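Local coordinates for protein type III effector HopU1 (PDB 3U0J) that probably transfers ADP-ribose from NAD+ to arginine side chains of host proteins, as a type III effector of a plant pathogen, at residues N216-Q221 / H263-S268; G166-G171 / M198-I203; R181-F186 / A255-E260. One frame throughout, in Å; residues are numbered along the deposited sequence.

Interaction 1: residues N216-Q221 / H263-S268; sequences NNIAFQ and HLFVLS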
# COMPACT_ATOMS: atom_id res chain seq x y z
N ASN A 216 -7.85 7.62 -15.45
CA ASN A 216 -8.54 6.46 -14.91
C ASN A 216 -10.02 6.44 -15.28
O ASN A 216 -10.68 7.47 -15.24
CB ASN A 216 -8.39 6.37 -13.39
CG ASN A 216 -6.94 6.17 -12.96
OD1 ASN A 216 -6.53 6.62 -11.89
ND2 ASN A 216 -6.17 5.49 -13.80
N ASN A 217 -10.53 5.26 -15.64
CA ASN A 217 -11.93 5.10 -16.02
C ASN A 217 -12.74 4.29 -15.01
O ASN A 217 -13.96 4.21 -15.11
CB ASN A 217 -12.05 4.48 -17.41
CG ASN A 217 -11.41 3.12 -17.48
OD1 ASN A 217 -10.49 2.83 -16.72
ND2 ASN A 217 -11.88 2.28 -18.39
N ILE A 218 -12.06 3.69 -14.04
CA ILE A 218 -12.75 2.99 -12.96
C ILE A 218 -12.50 3.66 -11.61
O ILE A 218 -11.37 3.75 -11.16
CB ILE A 218 -12.30 1.53 -12.89
CG1 ILE A 218 -12.60 0.85 -14.23
CG2 ILE A 218 -12.98 0.82 -11.73
CD1 ILE A 218 -11.94 -0.52 -14.38
N ALA A 219 -13.56 4.15 -10.98
CA ALA A 219 -13.40 4.79 -9.67
C ALA A 219 -13.94 3.91 -8.56
O ALA A 219 -14.98 3.26 -8.72
CB ALA A 219 -14.10 6.15 -9.64
N PHE A 220 -13.24 3.89 -7.44
CA PHE A 220 -13.71 3.17 -6.27
C PHE A 220 -13.96 4.14 -5.15
O PHE A 220 -13.07 4.90 -4.75
CB PHE A 220 -12.66 2.15 -5.82
CG PHE A 220 -12.54 0.98 -6.73
CD1 PHE A 220 -13.33 -0.13 -6.55
CD2 PHE A 220 -11.63 0.97 -7.76
CE1 PHE A 220 -13.21 -1.24 -7.39
CE2 PHE A 220 -11.51 -0.14 -8.60
CZ PHE A 220 -12.30 -1.24 -8.40
N GLN A 221 -15.18 4.13 -4.63
CA GLN A 221 -15.48 4.95 -3.48
C GLN A 221 -15.63 4.01 -2.32
O GLN A 221 -16.61 3.27 -2.23
CB GLN A 221 -16.76 5.72 -3.69
CG GLN A 221 -17.16 6.52 -2.48
CD GLN A 221 -18.45 7.24 -2.70
OE1 GLN A 221 -18.57 8.03 -3.65
NE2 GLN A 221 -19.43 6.99 -1.84
N HIS A 263 -16.82 4.34 -14.75
CA HIS A 263 -17.68 3.61 -13.84
C HIS A 263 -17.31 3.85 -12.39
O HIS A 263 -16.16 4.11 -12.06
CB HIS A 263 -17.66 2.13 -14.18
CG HIS A 263 -17.92 1.86 -15.63
ND1 HIS A 263 -19.17 1.48 -16.09
CD2 HIS A 263 -17.12 1.96 -16.71
CE1 HIS A 263 -19.11 1.34 -17.41
NE2 HIS A 263 -17.88 1.63 -17.81
N LEU A 264 -18.31 3.77 -11.53
CA LEU A 264 -18.09 4.01 -10.13
C LEU A 264 -18.58 2.82 -9.36
O LEU A 264 -19.74 2.45 -9.47
CB LEU A 264 -18.86 5.26 -9.70
CG LEU A 264 -19.04 5.41 -8.19
CD1 LEU A 264 -17.73 5.75 -7.52
CD2 LEU A 264 -20.04 6.48 -7.88
N PHE A 265 -17.69 2.21 -8.58
CA PHE A 265 -18.12 1.17 -7.65
C PHE A 265 -17.98 1.65 -6.23
O PHE A 265 -16.92 2.15 -5.83
CB PHE A 265 -17.32 -0.12 -7.86
CG PHE A 265 -17.36 -0.59 -9.25
CD1 PHE A 265 -18.35 -1.46 -9.66
CD2 PHE A 265 -16.45 -0.10 -10.18
CE1 PHE A 265 -18.42 -1.86 -10.98
CE2 PHE A 265 -16.50 -0.50 -11.49
CZ PHE A 265 -17.49 -1.39 -11.90
N VAL A 266 -19.06 1.53 -5.48
CA VAL A 266 -19.03 1.92 -4.08
C VAL A 266 -18.71 0.69 -3.28
O VAL A 266 -19.41 -0.31 -3.37
CB VAL A 266 -20.36 2.51 -3.61
CG1 VAL A 266 -20.37 2.57 -2.09
CG2 VAL A 266 -20.56 3.89 -4.23
N LEU A 267 -17.62 0.77 -2.52
CA LEU A 267 -17.13 -0.34 -1.73
C LEU A 267 -17.34 -0.14 -0.23
O LEU A 267 -17.34 0.98 0.26
CB LEU A 267 -15.65 -0.55 -2.01
CG LEU A 267 -15.33 -1.61 -3.06
CD1 LEU A 267 -16.15 -1.40 -4.30
CD2 LEU A 267 -13.84 -1.58 -3.37
N SER A 268 -17.49 -1.24 0.49
CA SER A 268 -17.63 -1.18 1.94
C SER A 268 -16.73 -2.22 2.61
O SER A 268 -16.84 -3.42 2.34
CB SER A 268 -19.08 -1.42 2.32
OG SER A 268 -19.30 -1.06 3.66

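Interaction 2: residues G166-G171 / M198-I203; sequences GTVYRG and MSTTRI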
# COMPACT_ATOMS: atom_id res chain seq x y z
N GLY A 166 -13.75 6.09 7.53
CA GLY A 166 -14.24 7.12 6.64
C GLY A 166 -14.11 6.77 5.18
O GLY A 166 -13.82 5.63 4.82
N THR A 167 -14.31 7.76 4.33
CA THR A 167 -14.33 7.54 2.89
C THR A 167 -12.99 7.88 2.26
O THR A 167 -12.40 8.92 2.54
CB THR A 167 -15.47 8.36 2.21
OG1 THR A 167 -16.74 7.84 2.62
CG2 THR A 167 -15.36 8.29 0.70
N VAL A 168 -12.51 6.98 1.41
CA VAL A 168 -11.30 7.19 0.64
C VAL A 168 -11.64 6.77 -0.76
O VAL A 168 -12.71 6.19 -0.99
CB VAL A 168 -10.16 6.32 1.13
CG1 VAL A 168 -9.75 6.72 2.52
CG2 VAL A 168 -10.56 4.86 1.08
N TYR A 169 -10.72 7.04 -1.70
CA TYR A 169 -10.96 6.85 -3.12
C TYR A 169 -9.78 6.15 -3.78
O TYR A 169 -8.65 6.21 -3.29
CB TYR A 169 -11.22 8.19 -3.80
CG TYR A 169 -12.37 8.97 -3.21
CD1 TYR A 169 -13.68 8.80 -3.66
CD2 TYR A 169 -12.14 9.90 -2.19
CE1 TYR A 169 -14.72 9.51 -3.10
CE2 TYR A 169 -13.18 10.62 -1.63
CZ TYR A 169 -14.47 10.42 -2.08
OH TYR A 169 -15.47 11.16 -1.51
N ARG A 170 -10.06 5.49 -4.91
CA ARG A 170 -9.09 4.75 -5.71
C ARG A 170 -9.44 4.99 -7.15
O ARG A 170 -10.61 4.95 -7.52
CB ARG A 170 -9.26 3.25 -5.51
CG ARG A 170 -8.35 2.61 -4.53
CD ARG A 170 -7.07 2.16 -5.18
NE ARG A 170 -7.15 0.83 -5.77
CZ ARG A 170 -6.12 0.24 -6.37
NH1 ARG A 170 -4.94 0.89 -6.44
NH2 ARG A 170 -6.27 -0.98 -6.90
N GLY A 171 -8.43 5.21 -7.98
CA GLY A 171 -8.64 5.31 -9.40
C GLY A 171 -7.88 4.21 -10.08
O GLY A 171 -6.70 4.01 -9.79
N MET A 198 -3.64 -2.49 -0.29
CA MET A 198 -4.40 -1.49 -1.04
C MET A 198 -4.03 -0.07 -0.67
O MET A 198 -3.84 0.27 0.51
CB MET A 198 -5.90 -1.66 -0.91
CG MET A 198 -6.63 -1.02 -2.10
SD MET A 198 -8.41 -0.95 -1.94
CE MET A 198 -8.85 -2.65 -2.22
N SER A 199 -3.90 0.76 -1.69
CA SER A 199 -3.50 2.14 -1.50
C SER A 199 -4.64 3.01 -1.95
O SER A 199 -5.20 2.81 -3.02
CB SER A 199 -2.26 2.43 -2.33
OG SER A 199 -1.95 3.81 -2.28
N THR A 200 -5.00 3.98 -1.13
CA THR A 200 -6.18 4.78 -1.40
C THR A 200 -5.90 6.23 -1.03
O THR A 200 -4.90 6.51 -0.37
CB THR A 200 -7.40 4.27 -0.59
OG1 THR A 200 -7.23 4.61 0.80
CG2 THR A 200 -7.56 2.74 -0.74
N THR A 201 -6.76 7.15 -1.45
CA THR A 201 -6.53 8.54 -1.10
C THR A 201 -7.78 9.19 -0.54
O THR A 201 -8.88 8.89 -0.97
CB THR A 201 -6.02 9.35 -2.30
OG1 THR A 201 -5.81 10.71 -1.90
CG2 THR A 201 -7.05 9.35 -3.38
N ARG A 202 -7.60 10.07 0.44
CA ARG A 202 -8.72 10.83 0.99
C ARG A 202 -9.29 11.87 0.00
O ARG A 202 -10.44 12.28 0.10
CB ARG A 202 -8.30 11.54 2.26
CG ARG A 202 -8.44 10.70 3.50
CD ARG A 202 -7.97 11.49 4.71
NE ARG A 202 -6.51 11.46 4.80
CZ ARG A 202 -5.83 11.58 5.93
NH1 ARG A 202 -6.49 11.75 7.08
NH2 ARG A 202 -4.50 11.51 5.92
N ILE A 203 -8.46 12.29 -0.95
CA ILE A 203 -8.82 13.37 -1.85
C ILE A 203 -9.37 12.86 -3.18
O ILE A 203 -8.64 12.26 -3.99
CB ILE A 203 -7.59 14.25 -2.12
CG1 ILE A 203 -6.82 14.52 -0.82
CG2 ILE A 203 -8.01 15.54 -2.79
CD1 ILE A 203 -5.35 14.98 -1.04
O HOH W 1 -12.32 11.65 2.25

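Interaction 3: residues R181-F186 / A255-E260; sequences RLYHLF and ASALSE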
# COMPACT_ATOMS: atom_id res chain seq x y z
N ARG A 181 -16.04 -7.71 -14.88
CA ARG A 181 -15.84 -8.52 -13.70
C ARG A 181 -16.44 -7.84 -12.48
O ARG A 181 -17.09 -8.49 -11.65
CB ARG A 181 -14.37 -8.81 -13.46
CG ARG A 181 -14.12 -9.69 -12.26
CD ARG A 181 -12.65 -9.76 -11.97
NE ARG A 181 -11.95 -10.45 -13.05
CZ ARG A 181 -10.72 -10.13 -13.46
NH1 ARG A 181 -10.06 -9.12 -12.89
NH2 ARG A 181 -10.16 -10.82 -14.46
N LEU A 182 -16.22 -6.54 -12.36
CA LEU A 182 -16.69 -5.83 -11.18
C LEU A 182 -18.21 -5.81 -11.15
O LEU A 182 -18.81 -6.09 -10.11
CB LEU A 182 -16.13 -4.42 -11.14
CG LEU A 182 -14.63 -4.45 -10.89
CD1 LEU A 182 -13.97 -3.10 -11.06
CD2 LEU A 182 -14.38 -5.01 -9.51
N TYR A 183 -18.83 -5.49 -12.28
CA TYR A 183 -20.29 -5.50 -12.33
C TYR A 183 -20.75 -6.90 -11.99
O TYR A 183 -21.70 -7.08 -11.25
CB TYR A 183 -20.82 -5.08 -13.69
CG TYR A 183 -20.92 -3.58 -13.89
CD1 TYR A 183 -21.88 -2.83 -13.21
CD2 TYR A 183 -20.08 -2.92 -14.76
CE1 TYR A 183 -21.98 -1.47 -13.40
CE2 TYR A 183 -20.17 -1.57 -14.96
CZ TYR A 183 -21.12 -0.85 -14.27
OH TYR A 183 -21.20 0.51 -14.48
N HIS A 184 -20.04 -7.90 -12.49
CA HIS A 184 -20.37 -9.27 -12.13
C HIS A 184 -20.30 -9.56 -10.63
O HIS A 184 -21.21 -10.15 -10.05
CB HIS A 184 -19.50 -10.26 -12.90
CG HIS A 184 -19.85 -11.68 -12.62
ND1 HIS A 184 -21.05 -12.24 -13.03
CD2 HIS A 184 -19.18 -12.66 -11.97
CE1 HIS A 184 -21.09 -13.50 -12.64
NE2 HIS A 184 -19.97 -13.78 -12.00
N LEU A 185 -19.20 -9.15 -10.00
CA LEU A 185 -19.03 -9.35 -8.57
C LEU A 185 -20.20 -8.72 -7.83
O LEU A 185 -20.81 -9.33 -6.94
CB LEU A 185 -17.72 -8.73 -8.11
CG LEU A 185 -16.53 -9.62 -7.77
CD1 LEU A 185 -16.69 -10.99 -8.36
CD2 LEU A 185 -15.21 -9.00 -8.22
N PHE A 186 -20.50 -7.49 -8.23
CA PHE A 186 -21.63 -6.74 -7.69
C PHE A 186 -22.95 -7.49 -7.84
O PHE A 186 -23.68 -7.70 -6.86
CB PHE A 186 -21.74 -5.40 -8.41
CG PHE A 186 -22.95 -4.62 -8.03
CD1 PHE A 186 -23.91 -4.28 -8.97
CD2 PHE A 186 -23.15 -4.23 -6.71
CE1 PHE A 186 -25.04 -3.54 -8.61
CE2 PHE A 186 -24.28 -3.48 -6.33
CZ PHE A 186 -25.23 -3.14 -7.28
N ALA A 255 -22.98 0.15 -8.00
CA ALA A 255 -22.13 0.13 -9.18
C ALA A 255 -22.88 0.76 -10.35
O ALA A 255 -23.96 0.30 -10.70
CB ALA A 255 -21.75 -1.30 -9.52
N SER A 256 -22.35 1.83 -10.87
CA SER A 256 -23.03 2.62 -11.84
C SER A 256 -22.11 3.34 -12.79
O SER A 256 -20.96 3.45 -12.58
CB SER A 256 -23.90 3.62 -11.11
OG SER A 256 -23.17 4.29 -10.13
N ALA A 257 -22.66 3.85 -13.86
CA ALA A 257 -21.88 4.58 -14.82
C ALA A 257 -21.76 6.02 -14.45
O ALA A 257 -22.46 6.50 -13.62
CB ALA A 257 -22.48 4.47 -16.13
N LEU A 258 -20.80 6.68 -15.07
CA LEU A 258 -20.56 8.08 -14.95
C LEU A 258 -20.45 8.60 -16.36
O LEU A 258 -21.11 8.16 -17.22
CB LEU A 258 -19.26 8.32 -14.23
CG LEU A 258 -19.02 7.65 -12.89
CD1 LEU A 258 -17.62 7.81 -12.46
CD2 LEU A 258 -19.90 8.22 -11.88
N SER A 259 -19.58 9.53 -16.62
CA SER A 259 -19.44 10.01 -17.97
C SER A 259 -18.93 8.90 -18.87
O SER A 259 -18.93 7.80 -18.45
CB SER A 259 -18.42 11.10 -17.92
OG SER A 259 -18.01 11.26 -16.58
N GLU A 260 -18.50 9.18 -20.10
CA GLU A 260 -17.74 8.23 -20.88
C GLU A 260 -18.63 6.98 -20.77
O GLU A 260 -19.85 7.11 -20.92
CB GLU A 260 -16.36 8.02 -20.27
CG GLU A 260 -15.20 8.62 -21.05
CD GLU A 260 -14.75 9.99 -20.51
OE1 GLU A 260 -15.59 10.75 -19.95
OE2 GLU A 260 -13.54 10.31 -20.65

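Interaction 1: residues N216-Q221 / H263-S268
His263 opens the pairing by giving its backbone N-H to Asn217 O, the N lying 2.9 Å away nearly along the C=O axis. A classic beta bulge sets Asn217 and Ile218 together opposite Ile172 of the neighbouring strand, after which the parallel register is regular. His263 O then accepts the almost straight bond from Ala219 N (2.8 Å, 175°), while the imidazole, on the Ile218 face, uses ND1 to bond Tyr183 OH. Leu264 projects from the opposite face beside Ala219. With CG anti to its backbone N (chi1 164°), it brings CD1 back across the strands to 4.0 Å from Gln221 CB, and the small Ala219 methyl leaves room for that branch. Phe265 is gripped at both ends of its backbone: its N binds Ala219 O at 2.9 Å and its O receives Gln221 N. The ring returns to the Ile218 face, where its CE2 edge meets Ile218 CG2 at 3.8 Å and its plane lies oblique to Phe220. Val266 sets CG2 alongside the extended Gln221 chain, on the Leu264 face. Leu267 N reaches Gln221 O at 2.7 Å from 32° above the carbonyl plane. Its CD2 touches Phe220 CD1 at 3.5 Å, and its CD1 sits in the plane of that ring, at the edge. Alternate residues thus spend their backbone polarity between these two strands and the others spend theirs on the outer neighbours, leaving one largely apolar face, with Ile218, Phe220 and Phe265, for helix 176-188 to cover and a more mixed opposite face where Gln221 can remain partly exposed.

Interaction 2: residues G166-G171 / M198-I203
Two backbone hydrogen bonds make Tyr169 and Thr201 an antiparallel hydrogen-bonded pair: Tyr169 N to Thr201 O at 2.7 Å, and Thr201 N to Tyr169 O at 2.8 Å. The short strands cross at 115°, so the pairing ends with this single bridge. Beyond it a water takes over, donating to both Thr167 O and Arg202 O. Thr201 OG1, anti to its backbone N, accepts from Ile203 N in an ST turn and bonds Glu239 O; threonine suits the place because its hydroxyl can accept the N-H that closes the turn while its methyl packs on Tyr169 O. Val168 crosses Thr200 obliquely, its CG2 3.4 Å from Thr200 OG1, a van der Waals contact, since that hydroxyl bonds Ile242 O. The Tyr169 ring turns its edge to Arg202 O, which lies in the ring plane 3.6 Å from CE2. Arg170 bends at chi2 and chi3 (-89° and -86°), laying its flexible methylenes, which suit it to this fold, along Ser199 O and placing Met198 CG over one guanidinium face, 4.1 Å from NE. The Tyr-Arg-Gly and Ser-Thr-Thr sequences are consistent with the R and S elements of the R-S-E signature of arginine-specific ADP-ribosyltransferases. The contact joins the edge strand 167-172 of the mixed sheet, hydrogen-bonded on its other side to strand 218-224, to strand 199-201, which pairs with strand 241-243 in a small antiparallel sheet.

Interaction 3: residues R181-F186 / A255-E260
Tyr183 and Phe186, almost one helical turn apart, bring two aromatic rings to the same small residue, Ala255, in quite different attitudes. Phe186 points toward the strand with CG anti to its backbone N (chi1 174°), which presents a ring face to the Ala255 methyl. This is a CH-pi contact: Ala255 CB lies 4.0 Å from the Phe186 ring centroid, 21° off the normal, and is displaced toward the rim so that Phe186 CD1 is closest at 3.7 Å. Tyr183 instead has CG anti to its carbonyl carbon (chi1 -84°) and slants across the strand, carrying its OH over the peptide that links Ser256 to Ala257. Its CE1 edge meets Ala255 O at 3.8 Å, while Ala255 CB, 3.9 Å from the same Tyr183 CE1, stands well out of the ring plane. The hydroxyl bonds His263 ND1 on the next strand, so tyrosine suits a site where an apolar ring must end in a group that can bind an imidazole. Ala255 suits its own place because a single methyl, directed at the helix, fits against both rings. Ser256 sends its CB away from the helix, as strand alternation requires, and its backbone pairs with Leu264. Apolar and van der Waals contact therefore carries the meeting, near the protein surface. Helix 176-188 lies across the mixed sheet: Leu182 rests on Phe265, Ile218 and Phe220, Tyr183 packs edge-to-face with Phe265, and Phe186 also touches Ile252 farther back along strand 248-257.

Each contact includes a strand of the mixed sheet, and interaction 1 touches both of the others. Toward interaction 2, whose centre is about 10 Å away, Phe220 N bonds Arg170 O at 2.8 Å, tying strand 218-224 to the edge strand. Toward interaction 3, about 8 Å away between centres, Leu264 N bonds Ser256 O at 2.9 Å, and the His263 ND1 to Tyr183 OH bond measures 2.8 Å. Interactions 2 and 3 do not touch, their nearest atoms being about 9 Å apart. If the R-S-E assignment holds, interaction 2 would contribute to the NAD+ site, whereas interaction 3 packs helix 176-188 on strand 248-257, on the other side of strand 263-269 from strand 218-224.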